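Local coordinates for microcin B17-processing protein McbB (Escherichia coli str. K-12 substr. MG1655, PDB 6GRH) that is needed to convert the inactive precursor of the antibiotic microcin B17 into the active peptide, at residues S138-L143 with Q251-T256. Residues are numbered along the deposited sequence; the frame is centred on the assembly and turned at random.
Sequences STLIWL and QELTGT
L140 reaches L253 and T254 through a single methyl group, CD2, and so offers a worked example of how a strand residue can meet the last turn of a helix by its tip alone. L140 CB points toward the helix but still lies 5.1 Å from T254 CG2. With CG anti to the backbone N (chi1 179°), the next bond swings toward L253 and gains nothing on T254. L140 CG itself makes no close contact, remaining 5.4 Å from L253 CD1. There the side chain forks. L140 CD1 stays 5.3 Å from L253 CD1, too far for close packing. L140 CD2, by contrast, comes within 4.3 Å of L253 CD1. The same L140 CD2 lies 4.2 Å from T254 CG2. Both are loose apolar contacts, and no hydrogen bond crosses between the two segments. L140 also touches A167 and I169 of strand 167-174 and L250 of the helix.

T254 divides its labour: its methyl faces L140, while OG1, at chi1 65°, turns back to hydrogen-bond the carbonyl oxygen of L250. Q251 NE2 donates a hydrogen bond of 2.9 Å to T256 O, joining the helical Q251 to the loop residue T256. R41 of the McbC chain binds the carbonyl oxygens of E252 and G255, which places this helix end at a subunit interface. W142, on the same side of the strand as L140, packs on I246, R249 and L250, with NE1 hydrogen-bonded to S171 OG. The whole is a helix-on-sheet layer, helix 236-254 packed on strand 139-144 of the mixed sheet, consistent with the alpha/beta core of an E1-like fold.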
ATOM      1  N   SER B 138       1.415 -35.527   4.305  1.00 40.55           N
ATOM      2  CA  SER B 138       2.184 -34.485   4.960  1.00 37.84           C
ATOM      3  C   SER B 138       3.456 -34.091   4.200  1.00 34.44           C
ATOM      4  O   SER B 138       4.498 -33.903   4.804  1.00 33.60           O
ATOM      5  CB  SER B 138       2.530 -34.884   6.400  1.00 38.79           C
ATOM      6  OG  SER B 138       1.361 -35.262   7.083  1.00 41.85           O
ATOM      7  N   THR B 139       3.346 -33.951   2.884  1.00 32.51           N
ATOM      8  CA  THR B 139       4.464 -33.576   2.038  1.00 31.35           C
ATOM      9  C   THR B 139       4.293 -32.149   1.549  1.00 30.54           C
ATOM     10  O   THR B 139       3.175 -31.761   1.154  1.00 30.08           O
ATOM     11  CB  THR B 139       4.520 -34.495   0.815  1.00 32.65           C
ATOM     12  OG1 THR B 139       4.693 -35.842   1.260  1.00 34.00           O
ATOM     13  CG2 THR B 139       5.635 -34.121  -0.126  1.00 32.06           C
ATOM     14  N   LEU B 140       5.378 -31.374   1.595  1.00 28.51           N
ATOM     15  CA  LEU B 140       5.443 -30.073   0.919  1.00 27.97           C
ATOM     16  C   LEU B 140       5.833 -30.297  -0.544  1.00 28.22           C
ATOM     17  O   LEU B 140       6.875 -30.884  -0.840  1.00 29.41           O
ATOM     18  CB  LEU B 140       6.442 -29.150   1.594  1.00 27.52           C
ATOM     19  CG  LEU B 140       6.682 -27.742   1.017  1.00 27.50           C
ATOM     20  CD1 LEU B 140       5.424 -26.899   1.088  1.00 27.88           C
ATOM     21  CD2 LEU B 140       7.815 -27.070   1.756  1.00 27.41           C
ATOM     22  N   ILE B 141       4.989 -29.859  -1.462  1.00 26.99           N
ATOM     23  CA  ILE B 141       5.263 -29.979  -2.878  1.00 26.79           C
ATOM     24  C   ILE B 141       5.740 -28.630  -3.413  1.00 25.88           C
ATOM     25  O   ILE B 141       4.966 -27.649  -3.427  1.00 24.99           O
ATOM     26  CB  ILE B 141       4.011 -30.455  -3.659  1.00 27.36           C
ATOM     27  CG1 ILE B 141       3.510 -31.786  -3.094  1.00 28.50           C
ATOM     28  CG2 ILE B 141       4.310 -30.521  -5.147  1.00 27.59           C
ATOM     29  CD1 ILE B 141       2.235 -32.307  -3.727  1.00 29.46           C
ATOM     30  N   TRP B 142       6.996 -28.585  -3.858  1.00 25.08           N
ATOM     31  CA  TRP B 142       7.545 -27.422  -4.518  1.00 24.56           C
ATOM     32  C   TRP B 142       7.445 -27.613  -6.025  1.00 24.86           C
ATOM     33  O   TRP B 142       8.068 -28.506  -6.573  1.00 24.84           O
ATOM     34  CB  TRP B 142       9.012 -27.189  -4.118  1.00 24.63           C
ATOM     35  CG  TRP B 142       9.487 -25.815  -4.525  1.00 24.05           C
ATOM     36  CD1 TRP B 142       9.530 -25.311  -5.814  1.00 24.25           C
ATOM     37  CD2 TRP B 142       9.932 -24.764  -3.676  1.00 23.27           C
ATOM     38  NE1 TRP B 142      10.001 -24.030  -5.800  1.00 23.88           N
ATOM     39  CE2 TRP B 142      10.225 -23.652  -4.509  1.00 23.21           C
ATOM     40  CE3 TRP B 142      10.118 -24.646  -2.296  1.00 23.12           C
ATOM     41  CZ2 TRP B 142      10.694 -22.434  -4.008  1.00 22.68           C
ATOM     42  CZ3 TRP B 142      10.575 -23.439  -1.787  1.00 22.77           C
ATOM     43  CH2 TRP B 142      10.855 -22.343  -2.649  1.00 22.90           C
ATOM     44  N   LEU B 143       6.646 -26.771  -6.698  1.00 24.54           N
ATOM     45  CA  LEU B 143       6.530 -26.814  -8.150  1.00 25.10           C
ATOM     46  C   LEU B 143       7.302 -25.654  -8.758  1.00 24.56           C
ATOM     47  O   LEU B 143       6.941 -24.512  -8.533  1.00 23.72           O
ATOM     48  CB  LEU B 143       5.072 -26.752  -8.552  1.00 25.71           C
ATOM     49  CG  LEU B 143       4.705 -26.638 -10.029  1.00 26.76           C
ATOM     50  CD1 LEU B 143       5.233 -27.803 -10.859  1.00 27.78           C
ATOM     51  CD2 LEU B 143       3.180 -26.533 -10.140  1.00 27.70           C
ATOM     52  N   GLN B 251      14.793 -24.354   3.472  1.00 25.79           N
ATOM     53  CA  GLN B 251      15.501 -24.376   4.742  1.00 26.08           C
ATOM     54  C   GLN B 251      14.719 -23.658   5.839  1.00 25.96           C
ATOM     55  O   GLN B 251      14.557 -24.221   6.933  1.00 25.25           O
ATOM     56  CB  GLN B 251      16.904 -23.831   4.575  1.00 26.77           C
ATOM     57  CG  GLN B 251      17.741 -23.886   5.836  1.00 27.64           C
ATOM     58  CD  GLN B 251      19.201 -23.575   5.587  1.00 28.82           C
ATOM     59  OE1 GLN B 251      19.612 -23.270   4.461  1.00 30.23           O
ATOM     60  NE2 GLN B 251      20.009 -23.748   6.615  1.00 28.60           N
ATOM     61  N   GLU B 252      14.169 -22.469   5.531  1.00 26.71           N
ATOM     62  CA  GLU B 252      13.349 -21.739   6.483  1.00 27.74           C
ATOM     63  C   GLU B 252      12.174 -22.552   6.976  1.00 26.56           C
ATOM     64  O   GLU B 252      11.853 -22.528   8.162  1.00 26.25           O
ATOM     65  CB  GLU B 252      12.751 -20.459   5.874  1.00 29.94           C
ATOM     66  CG  GLU B 252      13.716 -19.337   5.679  1.00 32.37           C
ATOM     67  CD  GLU B 252      13.151 -18.200   4.806  1.00 34.64           C
ATOM     68  OE1 GLU B 252      11.931 -18.165   4.525  1.00 32.78           O
ATOM     69  OE2 GLU B 252      13.966 -17.340   4.399  1.00 38.32           O
ATOM     70  N   LEU B 253      11.527 -23.239   6.048  1.00 25.69           N
ATOM     71  CA  LEU B 253      10.281 -23.960   6.315  1.00 25.90           C
ATOM     72  C   LEU B 253      10.479 -25.327   6.957  1.00 27.03           C
ATOM     73  O   LEU B 253       9.724 -25.672   7.866  1.00 28.39           O
ATOM     74  CB  LEU B 253       9.470 -24.139   5.023  1.00 25.30           C
ATOM     75  CG  LEU B 253       8.910 -22.824   4.437  1.00 24.90           C
ATOM     76  CD1 LEU B 253       8.483 -23.037   2.997  1.00 24.54           C
ATOM     77  CD2 LEU B 253       7.753 -22.309   5.262  1.00 25.56           C
ATOM     78  N   THR B 254      11.466 -26.084   6.477  1.00 26.86           N
ATOM     79  CA  THR B 254      11.642 -27.495   6.858  1.00 28.56           C
ATOM     80  C   THR B 254      13.055 -27.883   7.274  1.00 28.41           C
ATOM     81  O   THR B 254      13.265 -29.020   7.670  1.00 29.04           O
ATOM     82  CB  THR B 254      11.262 -28.459   5.692  1.00 29.24           C
ATOM     83  OG1 THR B 254      12.167 -28.271   4.578  1.00 29.57           O
ATOM     84  CG2 THR B 254       9.833 -28.223   5.242  1.00 29.18           C
ATOM     85  N   GLY B 255      14.029 -26.991   7.141  1.00 26.98           N
ATOM     86  CA  GLY B 255      15.419 -27.390   7.327  1.00 27.72           C
ATOM     87  C   GLY B 255      16.023 -26.839   8.614  1.00 27.72           C
ATOM     88  O   GLY B 255      15.321 -26.493   9.578  1.00 27.64           O
ATOM     89  N   THR B 256      17.337 -26.749   8.624  1.00 28.04           N
ATOM     90  CA  THR B 256      18.051 -26.218   9.781  1.00 29.00           C
ATOM     91  C   THR B 256      17.846 -24.703   9.830  1.00 28.11           C
ATOM     92  O   THR B 256      18.368 -23.956   8.989  1.00 27.64           O
ATOM     93  CB  THR B 256      19.546 -26.560   9.679  1.00 30.04           C
ATOM     94  OG1 THR B 256      19.682 -27.978   9.694  1.00 30.28           O
ATOM     95  CG2 THR B 256      20.350 -25.927  10.807  1.00 31.05           C
TER